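Local coordinates for methyltransferase-like protein 5 (Pyrococcus horikoshii, PDB 1WY7) that binds S-adenosyl-L-homocysteine in a methyltransferase fold and is probably an S-adenosylmethionine-dependent RNA methyltransferase, at residues A[142-155]-A[192-204]. Residues are numbered along the deposited sequence; the frame is centred on the assembly and turned at random.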
ATOM      1  N   ASP A 142     -12.323  -6.201  -5.657  1.00 38.36           N
ATOM      2  CA  ASP A 142     -13.565  -5.450  -5.481  1.00 39.21           C
ATOM      3  C   ASP A 142     -13.450  -4.469  -4.307  1.00 37.22           C
ATOM      4  O   ASP A 142     -14.308  -3.597  -4.137  1.00 36.16           O
ATOM      5  CB  ASP A 142     -14.746  -6.403  -5.265  1.00 42.93           C
ATOM      6  CG  ASP A 142     -15.225  -7.046  -6.564  1.00 45.89           C
ATOM      7  OD1 ASP A 142     -15.931  -8.077  -6.485  1.00 46.95           O
ATOM      8  OD2 ASP A 142     -14.910  -6.515  -7.658  1.00 46.91           O
ATOM      9  N   VAL A 143     -12.391  -4.620  -3.507  1.00 34.00           N
ATOM     10  CA  VAL A 143     -12.123  -3.720  -2.382  1.00 30.28           C
ATOM     11  C   VAL A 143     -10.665  -3.260  -2.439  1.00 29.37           C
ATOM     12  O   VAL A 143      -9.743  -4.076  -2.417  1.00 28.22           O
ATOM     13  CB  VAL A 143     -12.375  -4.397  -1.011  1.00 32.49           C
ATOM     14  CG1 VAL A 143     -12.046  -3.405   0.114  1.00 31.57           C
ATOM     15  CG2 VAL A 143     -13.835  -4.839  -0.894  1.00 29.87           C
ATOM     16  N   VAL A 144     -10.458  -1.949  -2.499  1.00 28.51           N
ATOM     17  CA  VAL A 144      -9.116  -1.380  -2.589  1.00 27.59           C
ATOM     18  C   VAL A 144      -8.818  -0.352  -1.505  1.00 28.71           C
ATOM     19  O   VAL A 144      -9.647   0.519  -1.227  1.00 30.69           O
ATOM     20  CB  VAL A 144      -8.913  -0.671  -3.961  1.00 25.84           C
ATOM     21  CG1 VAL A 144      -7.555   0.002  -4.012  1.00 20.82           C
ATOM     22  CG2 VAL A 144      -9.107  -1.667  -5.093  1.00 22.98           C
ATOM     23  N   TYR A 145      -7.633  -0.459  -0.899  1.00 26.35           N
ATOM     24  CA  TYR A 145      -7.180   0.488   0.120  1.00 24.90           C
ATOM     25  C   TYR A 145      -5.913   1.118  -0.442  1.00 25.48           C
ATOM     26  O   TYR A 145      -4.958   0.413  -0.763  1.00 24.16           O
ATOM     27  CB  TYR A 145      -6.846  -0.213   1.452  1.00 23.14           C
ATOM     28  CG  TYR A 145      -8.044  -0.739   2.226  1.00 22.46           C
ATOM     29  CD1 TYR A 145      -8.678   0.038   3.206  1.00 24.43           C
ATOM     30  CD2 TYR A 145      -8.545  -2.012   1.971  1.00 22.32           C
ATOM     31  CE1 TYR A 145      -9.787  -0.455   3.911  1.00 24.76           C
ATOM     32  CE2 TYR A 145      -9.643  -2.516   2.658  1.00 23.53           C
ATOM     33  CZ  TYR A 145     -10.262  -1.735   3.626  1.00 26.34           C
ATOM     34  OH  TYR A 145     -11.364  -2.240   4.285  1.00 26.24           O
ATOM     35  N   SER A 146      -5.899   2.439  -0.559  1.00 25.52           N
ATOM     36  CA  SER A 146      -4.741   3.121  -1.100  1.00 26.31           C
ATOM     37  C   SER A 146      -4.444   4.417  -0.378  1.00 26.95           C
ATOM     38  O   SER A 146      -5.249   4.901   0.413  1.00 27.82           O
ATOM     39  CB  SER A 146      -4.947   3.396  -2.597  1.00 27.57           C
ATOM     40  OG  SER A 146      -3.746   3.868  -3.186  1.00 30.58           O
ATOM     41  N   ILE A 147      -3.268   4.974  -0.646  1.00 27.77           N
ATOM     42  CA  ILE A 147      -2.851   6.218  -0.019  1.00 28.83           C
ATOM     43  C   ILE A 147      -2.504   7.232  -1.100  1.00 30.58           C
ATOM     44  O   ILE A 147      -1.862   6.891  -2.086  1.00 34.12           O
ATOM     45  CB  ILE A 147      -1.623   5.988   0.895  1.00 27.22           C
ATOM     46  CG1 ILE A 147      -1.979   4.985   2.002  1.00 25.38           C
ATOM     47  CG2 ILE A 147      -1.169   7.304   1.497  1.00 24.54           C
ATOM     48  CD1 ILE A 147      -0.839   4.675   2.945  1.00 23.41           C
ATOM     49  N   HIS A 148      -2.925   8.474  -0.910  1.00 31.67           N
ATOM     50  CA  HIS A 148      -2.659   9.528  -1.883  1.00 33.70           C
ATOM     51  C   HIS A 148      -2.513  10.881  -1.205  1.00 34.86           C
ATOM     52  O   HIS A 148      -2.921  11.060  -0.056  1.00 34.00           O
ATOM     53  CB  HIS A 148      -3.798   9.599  -2.896  1.00 34.60           C
ATOM     54  CG  HIS A 148      -3.980   8.336  -3.675  1.00 36.02           C
ATOM     55  ND1 HIS A 148      -3.194   8.020  -4.765  1.00 33.84           N
ATOM     56  CD2 HIS A 148      -4.802   7.279  -3.483  1.00 35.90           C
ATOM     57  CE1 HIS A 148      -3.527   6.821  -5.207  1.00 37.69           C
ATOM     58  NE2 HIS A 148      -4.498   6.348  -4.447  1.00 38.05           N
ATOM     59  N   LEU A 149      -1.928  11.823  -1.935  1.00 34.82           N
ATOM     60  CA  LEU A 149      -1.719  13.185  -1.456  1.00 37.25           C
ATOM     61  C   LEU A 149      -3.042  13.879  -1.148  1.00 37.46           C
ATOM     62  O   LEU A 149      -3.939  13.922  -1.995  1.00 37.46           O
ATOM     63  CB  LEU A 149      -0.976  13.991  -2.518  1.00 37.95           C
ATOM     64  CG  LEU A 149       0.524  14.206  -2.378  1.00 40.27           C
ATOM     65  CD1 LEU A 149       1.175  12.973  -1.858  1.00 40.76           C
ATOM     66  CD2 LEU A 149       1.104  14.601  -3.724  1.00 40.54           C
ATOM     67  N   ALA A 150      -3.154  14.424   0.058  1.00 36.47           N
ATOM     68  CA  ALA A 150      -4.358  15.126   0.474  1.00 38.42           C
ATOM     69  C   ALA A 150      -4.405  16.515  -0.154  1.00 39.50           C
ATOM     70  O   ALA A 150      -4.327  17.518   0.544  1.00 40.50           O
ATOM     71  CB  ALA A 150      -4.383  15.244   1.986  1.00 38.41           C
ATOM     72  N   LYS A 151      -4.512  16.566  -1.476  1.00 40.91           N
ATOM     73  CA  LYS A 151      -4.584  17.835  -2.195  1.00 41.96           C
ATOM     74  C   LYS A 151      -5.883  17.912  -2.988  1.00 40.94           C
ATOM     75  O   LYS A 151      -6.374  16.902  -3.485  1.00 39.82           O
ATOM     76  CB  LYS A 151      -3.382  17.982  -3.129  1.00 43.58           C
ATOM     77  CG  LYS A 151      -2.292  18.889  -2.582  1.00 46.25           C
ATOM     78  CD  LYS A 151      -0.900  18.370  -2.892  1.00 48.91           C
ATOM     79  CE  LYS A 151      -0.695  18.084  -4.380  1.00 51.91           C
ATOM     80  NZ  LYS A 151      -0.643  19.311  -5.227  1.00 56.49           N
ATOM     81  N   PRO A 152      -6.456  19.119  -3.117  1.00 39.95           N
ATOM     82  CA  PRO A 152      -7.709  19.326  -3.852  1.00 40.11           C
ATOM     83  C   PRO A 152      -7.731  18.680  -5.242  1.00 38.30           C
ATOM     84  O   PRO A 152      -8.672  17.969  -5.584  1.00 38.52           O
ATOM     85  CB  PRO A 152      -7.818  20.849  -3.934  1.00 40.58           C
ATOM     86  CG  PRO A 152      -7.068  21.317  -2.737  1.00 40.28           C
ATOM     87  CD  PRO A 152      -5.872  20.405  -2.709  1.00 40.25           C
ATOM     88  N   GLU A 153      -6.698  18.926  -6.043  1.00 39.68           N
ATOM     89  CA  GLU A 153      -6.635  18.363  -7.397  1.00 40.79           C
ATOM     90  C   GLU A 153      -6.602  16.837  -7.355  1.00 40.24           C
ATOM     91  O   GLU A 153      -7.310  16.159  -8.104  1.00 40.04           O
ATOM     92  CB  GLU A 153      -5.385  18.849  -8.138  1.00 43.91           C
ATOM     93  CG  GLU A 153      -4.907  20.246  -7.758  1.00 49.72           C
ATOM     94  CD  GLU A 153      -4.035  20.261  -6.503  1.00 52.97           C
ATOM     95  OE1 GLU A 153      -2.969  19.603  -6.513  1.00 54.69           O
ATOM     96  OE2 GLU A 153      -4.409  20.936  -5.514  1.00 53.78           O
ATOM     97  N   VAL A 154      -5.769  16.291  -6.478  1.00 39.17           N
ATOM     98  CA  VAL A 154      -5.667  14.849  -6.366  1.00 37.08           C
ATOM     99  C   VAL A 154      -6.998  14.239  -5.930  1.00 36.47           C
ATOM    100  O   VAL A 154      -7.464  13.269  -6.536  1.00 34.15           O
ATOM    101  CB  VAL A 154      -4.545  14.444  -5.381  1.00 37.93           C
ATOM    102  CG1 VAL A 154      -4.452  12.914  -5.281  1.00 37.54           C
ATOM    103  CG2 VAL A 154      -3.226  15.013  -5.856  1.00 35.20           C
ATOM    104  N   ARG A 155      -7.611  14.811  -4.896  1.00 34.85           N
ATOM    105  CA  ARG A 155      -8.890  14.308  -4.402  1.00 36.31           C
ATOM    106  C   ARG A 155      -9.938  14.288  -5.512  1.00 37.85           C
ATOM    107  O   ARG A 155     -10.684  13.315  -5.660  1.00 37.67           O
ATOM    108  CB  ARG A 155      -9.384  15.174  -3.242  1.00 34.92           C
ATOM    109  CG  ARG A 155      -8.466  15.140  -2.034  1.00 35.37           C
ATOM    110  CD  ARG A 155      -8.942  16.030  -0.895  1.00 32.71           C
ATOM    111  NE  ARG A 155      -8.417  15.539   0.373  1.00 33.83           N
ATOM    112  CZ  ARG A 155      -8.632  16.105   1.559  1.00 36.07           C
ATOM    113  NH1 ARG A 155      -8.105  15.558   2.649  1.00 34.48           N
ATOM    114  NH2 ARG A 155      -9.361  17.214   1.661  1.00 31.78           N
ATOM    115  N   ARG A 192       7.281  16.284   5.999  1.00 54.98           N
ATOM    116  CA  ARG A 192       5.935  16.112   6.541  1.00 54.31           C
ATOM    117  C   ARG A 192       4.847  16.448   5.529  1.00 51.84           C
ATOM    118  O   ARG A 192       4.646  17.616   5.191  1.00 53.35           O
ATOM    119  CB  ARG A 192       5.741  16.986   7.789  1.00 57.82           C
ATOM    120  CG  ARG A 192       6.568  16.568   9.004  1.00 61.76           C
ATOM    121  CD  ARG A 192       8.011  17.060   8.912  1.00 66.95           C
ATOM    122  NE  ARG A 192       8.225  18.320   9.624  1.00 68.53           N
ATOM    123  CZ  ARG A 192       8.034  18.476  10.933  1.00 70.27           C
ATOM    124  NH1 ARG A 192       7.624  17.452  11.671  1.00 70.33           N
ATOM    125  NH2 ARG A 192       8.257  19.653  11.507  1.00 70.62           N
ATOM    126  N   ILE A 193       4.150  15.428   5.041  1.00 46.18           N
ATOM    127  CA  ILE A 193       3.066  15.642   4.090  1.00 42.63           C
ATOM    128  C   ILE A 193       1.758  15.111   4.647  1.00 39.08           C
ATOM    129  O   ILE A 193       1.740  14.293   5.558  1.00 35.89           O
ATOM    130  CB  ILE A 193       3.284  14.917   2.735  1.00 42.40           C
ATOM    131  CG1 ILE A 193       3.654  13.461   2.990  1.00 43.68           C
ATOM    132  CG2 ILE A 193       4.320  15.637   1.902  1.00 44.31           C
ATOM    133  CD1 ILE A 193       3.515  12.573   1.764  1.00 45.88           C
ATOM    134  N   THR A 194       0.660  15.578   4.074  1.00 36.90           N
ATOM    135  CA  THR A 194      -0.643  15.140   4.499  1.00 35.09           C
ATOM    136  C   THR A 194      -1.202  14.231   3.425  1.00 34.56           C
ATOM    137  O   THR A 194      -1.273  14.612   2.259  1.00 35.64           O
ATOM    138  CB  THR A 194      -1.557  16.329   4.694  1.00 35.44           C
ATOM    139  OG1 THR A 194      -0.932  17.239   5.605  1.00 35.38           O
ATOM    140  CG2 THR A 194      -2.901  15.877   5.248  1.00 32.68           C
ATOM    141  N   VAL A 195      -1.582  13.020   3.817  1.00 31.30           N
ATOM    142  CA  VAL A 195      -2.135  12.063   2.871  1.00 28.39           C
ATOM    143  C   VAL A 195      -3.538  11.610   3.279  1.00 29.26           C
ATOM    144  O   VAL A 195      -3.948  11.757   4.434  1.00 26.31           O
ATOM    145  CB  VAL A 195      -1.234  10.777   2.751  1.00 28.97           C
ATOM    146  CG1 VAL A 195       0.150  11.135   2.196  1.00 26.68           C
ATOM    147  CG2 VAL A 195      -1.083  10.107   4.115  1.00 25.36           C
ATOM    148  N   ASP A 196      -4.267  11.075   2.305  1.00 27.18           N
ATOM    149  CA  ASP A 196      -5.595  10.532   2.519  1.00 27.62           C
ATOM    150  C   ASP A 196      -5.437   9.029   2.345  1.00 27.57           C
ATOM    151  O   ASP A 196      -4.724   8.567   1.444  1.00 27.89           O
ATOM    152  CB  ASP A 196      -6.593  11.019   1.459  1.00 28.41           C
ATOM    153  CG  ASP A 196      -6.955  12.475   1.613  1.00 31.44           C
ATOM    154  OD1 ASP A 196      -7.043  13.156   0.574  1.00 29.75           O
ATOM    155  OD2 ASP A 196      -7.156  12.936   2.758  1.00 28.58           O
ATOM    156  N   ILE A 197      -6.087   8.273   3.215  1.00 27.12           N
ATOM    157  CA  ILE A 197      -6.080   6.826   3.123  1.00 25.99           C
ATOM    158  C   ILE A 197      -7.490   6.519   2.614  1.00 27.22           C
ATOM    159  O   ILE A 197      -8.485   6.833   3.279  1.00 27.57           O
ATOM    160  CB  ILE A 197      -5.845   6.180   4.501  1.00 24.93           C
ATOM    161  CG1 ILE A 197      -4.487   6.625   5.044  1.00 23.35           C
ATOM    162  CG2 ILE A 197      -5.934   4.665   4.384  1.00 23.51           C
ATOM    163  CD1 ILE A 197      -4.156   6.071   6.406  1.00 23.16           C
ATOM    164  N   TYR A 198      -7.576   5.938   1.422  1.00 26.56           N
ATOM    165  CA  TYR A 198      -8.866   5.629   0.822  1.00 26.42           C
ATOM    166  C   TYR A 198      -9.252   4.173   0.891  1.00 26.40           C
ATOM    167  O   TYR A 198      -8.404   3.293   0.953  1.00 28.53           O
ATOM    168  CB  TYR A 198      -8.892   5.973  -0.678  1.00 23.95           C
ATOM    169  CG  TYR A 198      -8.810   7.425  -1.061  1.00 24.33           C
ATOM    170  CD1 TYR A 198      -7.579   8.083  -1.140  1.00 23.09           C
ATOM    171  CD2 TYR A 198      -9.961   8.135  -1.412  1.00 24.03           C
ATOM    172  CE1 TYR A 198      -7.499   9.416  -1.568  1.00 22.53           C
ATOM    173  CE2 TYR A 198      -9.889   9.464  -1.840  1.00 21.39           C
ATOM    174  CZ  TYR A 198      -8.657  10.092  -1.910  1.00 20.06           C
ATOM    175  OH  TYR A 198      -8.593  11.412  -2.275  1.00 22.81           O
ATOM    176  N   ARG A 199     -10.558   3.943   0.858  1.00 27.42           N
ATOM    177  CA  ARG A 199     -11.118   2.609   0.788  1.00 27.67           C
ATOM    178  C   ARG A 199     -12.120   2.715  -0.355  1.00 29.42           C
ATOM    179  O   ARG A 199     -13.075   3.487  -0.267  1.00 30.73           O
ATOM    180  CB  ARG A 199     -11.864   2.207   2.046  1.00 27.40           C
ATOM    181  CG  ARG A 199     -12.458   0.809   1.867  1.00 27.04           C
ATOM    182  CD  ARG A 199     -13.267   0.330   3.036  1.00 29.00           C
ATOM    183  NE  ARG A 199     -13.714  -1.042   2.800  1.00 30.37           N
ATOM    184  CZ  ARG A 199     -14.854  -1.370   2.198  1.00 30.88           C
ATOM    185  NH1 ARG A 199     -15.156  -2.653   2.029  1.00 25.80           N
ATOM    186  NH2 ARG A 199     -15.696  -0.419   1.783  1.00 26.72           N
ATOM    187  N   PHE A 200     -11.881   1.969  -1.427  1.00 29.35           N
ATOM    188  CA  PHE A 200     -12.752   1.967  -2.601  1.00 29.60           C
ATOM    189  C   PHE A 200     -13.523   0.645  -2.603  1.00 32.64           C
ATOM    190  O   PHE A 200     -12.980  -0.392  -2.223  1.00 30.44           O
ATOM    191  CB  PHE A 200     -11.920   2.035  -3.890  1.00 25.83           C
ATOM    192  CG  PHE A 200     -11.013   3.237  -3.987  1.00 25.18           C
ATOM    193  CD1 PHE A 200     -11.477   4.435  -4.503  1.00 24.90           C
ATOM    194  CD2 PHE A 200      -9.672   3.139  -3.633  1.00 23.45           C
ATOM    195  CE1 PHE A 200     -10.620   5.521  -4.675  1.00 25.10           C
ATOM    196  CE2 PHE A 200      -8.807   4.214  -3.802  1.00 23.39           C
ATOM    197  CZ  PHE A 200      -9.278   5.407  -4.324  1.00 22.82           C
ATOM    198  N   SER A 201     -14.779   0.682  -3.036  1.00 34.82           N
ATOM    199  CA  SER A 201     -15.605  -0.517  -3.100  1.00 37.78           C
ATOM    200  C   SER A 201     -16.274  -0.552  -4.477  1.00 40.32           C
ATOM    201  O   SER A 201     -16.777   0.476  -4.943  1.00 39.74           O
ATOM    202  CB  SER A 201     -16.665  -0.469  -1.998  1.00 39.13           C
ATOM    203  OG  SER A 201     -17.423  -1.664  -1.967  1.00 41.15           O
ATOM    204  N   LYS A 202     -16.283  -1.711  -5.130  1.00 43.24           N
ATOM    205  CA  LYS A 202     -16.895  -1.811  -6.460  1.00 48.14           C
ATOM    206  C   LYS A 202     -18.411  -1.599  -6.412  1.00 49.99           C
ATOM    207  O   LYS A 202     -19.122  -2.320  -5.714  1.00 49.62           O
ATOM    208  CB  LYS A 202     -16.587  -3.169  -7.103  1.00 49.53           C
ATOM    209  CG  LYS A 202     -17.070  -3.258  -8.545  1.00 52.72           C
ATOM    210  CD  LYS A 202     -16.396  -4.373  -9.327  1.00 55.40           C
ATOM    211  CE  LYS A 202     -16.568  -4.135 -10.826  1.00 57.10           C
ATOM    212  NZ  LYS A 202     -15.846  -5.139 -11.665  1.00 59.88           N
ATOM    213  N   VAL A 203     -18.895  -0.609  -7.163  1.00 54.01           N
ATOM    214  CA  VAL A 203     -20.325  -0.283  -7.195  1.00 57.99           C
ATOM    215  C   VAL A 203     -21.178  -1.533  -7.388  1.00 60.76           C
ATOM    216  O   VAL A 203     -21.012  -2.271  -8.362  1.00 59.95           O
ATOM    217  CB  VAL A 203     -20.638   0.745  -8.303  1.00 58.19           C
ATOM    218  CG1 VAL A 203     -22.123   1.067  -8.308  1.00 58.16           C
ATOM    219  CG2 VAL A 203     -19.827   2.015  -8.067  1.00 57.97           C
ATOM    220  N   ILE A 204     -22.096  -1.745  -6.445  1.00 64.26           N
ATOM    221  CA  ILE A 204     -22.964  -2.919  -6.424  1.00 68.08           C
ATOM    222  C   ILE A 204     -22.100  -4.177  -6.462  1.00 69.30           C
ATOM    223  O   ILE A 204     -22.051  -4.883  -5.430  1.00 69.98           O
ATOM    224  CB  ILE A 204     -23.960  -2.961  -7.614  1.00 69.77           C
ATOM    225  CG1 ILE A 204     -25.010  -1.853  -7.457  1.00 71.90           C
ATOM    226  CG2 ILE A 204     -24.643  -4.330  -7.666  1.00 70.32           C
ATOM    227  CD1 ILE A 204     -26.269  -2.050  -8.304  1.00 73.85           C
TER
HETATM  228  O   HOH W   1      -6.219  12.381  -1.913  1.00 30.96           O
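Asp196 OD1 is gripped by Arg155 and by a water. Arg155 NE donates to Asp196 OD1 at 2.8 Å, and Arg155 NH1 donates to Asp196 OD2. This side-on salt bridge is nearly coplanar, with guanidinium and carboxylate 23° apart. The Asp196 carboxylate also receives the water's proton at OD1 and bonds Thr174 through OD2. The same water donates to Leu149 O and accepts from Tyr198 OH, 2.6 Å from the water oxygen and in the plane of the Tyr198 ring. The water thus ties the end of strand 143-149 to two side chains of strand 191-202.

The strands pair antiparallel from Val143 to Leu149. His148 and Asp196 form a hydrogen-bonded pair, with Asp196 N 2.7 Å from His148 O. Beyond it, Ala150 N bonds Thr194 O as the chain turns toward helix 152-164.

His148, Tyr198 and Phe200 share the face with Asp196. His148 CD2 lies 3.7 Å from Tyr198 CD1, and the two rings meet obliquely. Val144 CG1 packs against Phe200 CD2 at 3.8 Å, while helix 152-164 lies over Tyr198 and Phe200.

Tyr145, Ile147, Ile197 and Arg199 occupy the other face. With CG anti to the backbone N (chi1 178°), Arg199 runs extended beside Tyr145. Its CG sits over the Tyr145 ring face, 4.0 Å from the centroid, in a CH-pi contact. Asp47 OD1 hydrogen-bonds Tyr145 OH and forms a salt bridge with Arg199 NH1. Thr170 OG1 hydrogen-bonds Arg199 NH2. Helix 32-44 packs on Ile147 and Ile197.

In this Rossmann-like methyltransferase sheet, the last strand, 191-202, inserts between 143-149 and 167-179, antiparallel to both. The paired bonds probably keep the Asp196 carboxylate ionised and hold its rotation. Because Arg155 belongs to helix 152-164, the helix is tied to the sheet by charge as well as by apolar packing.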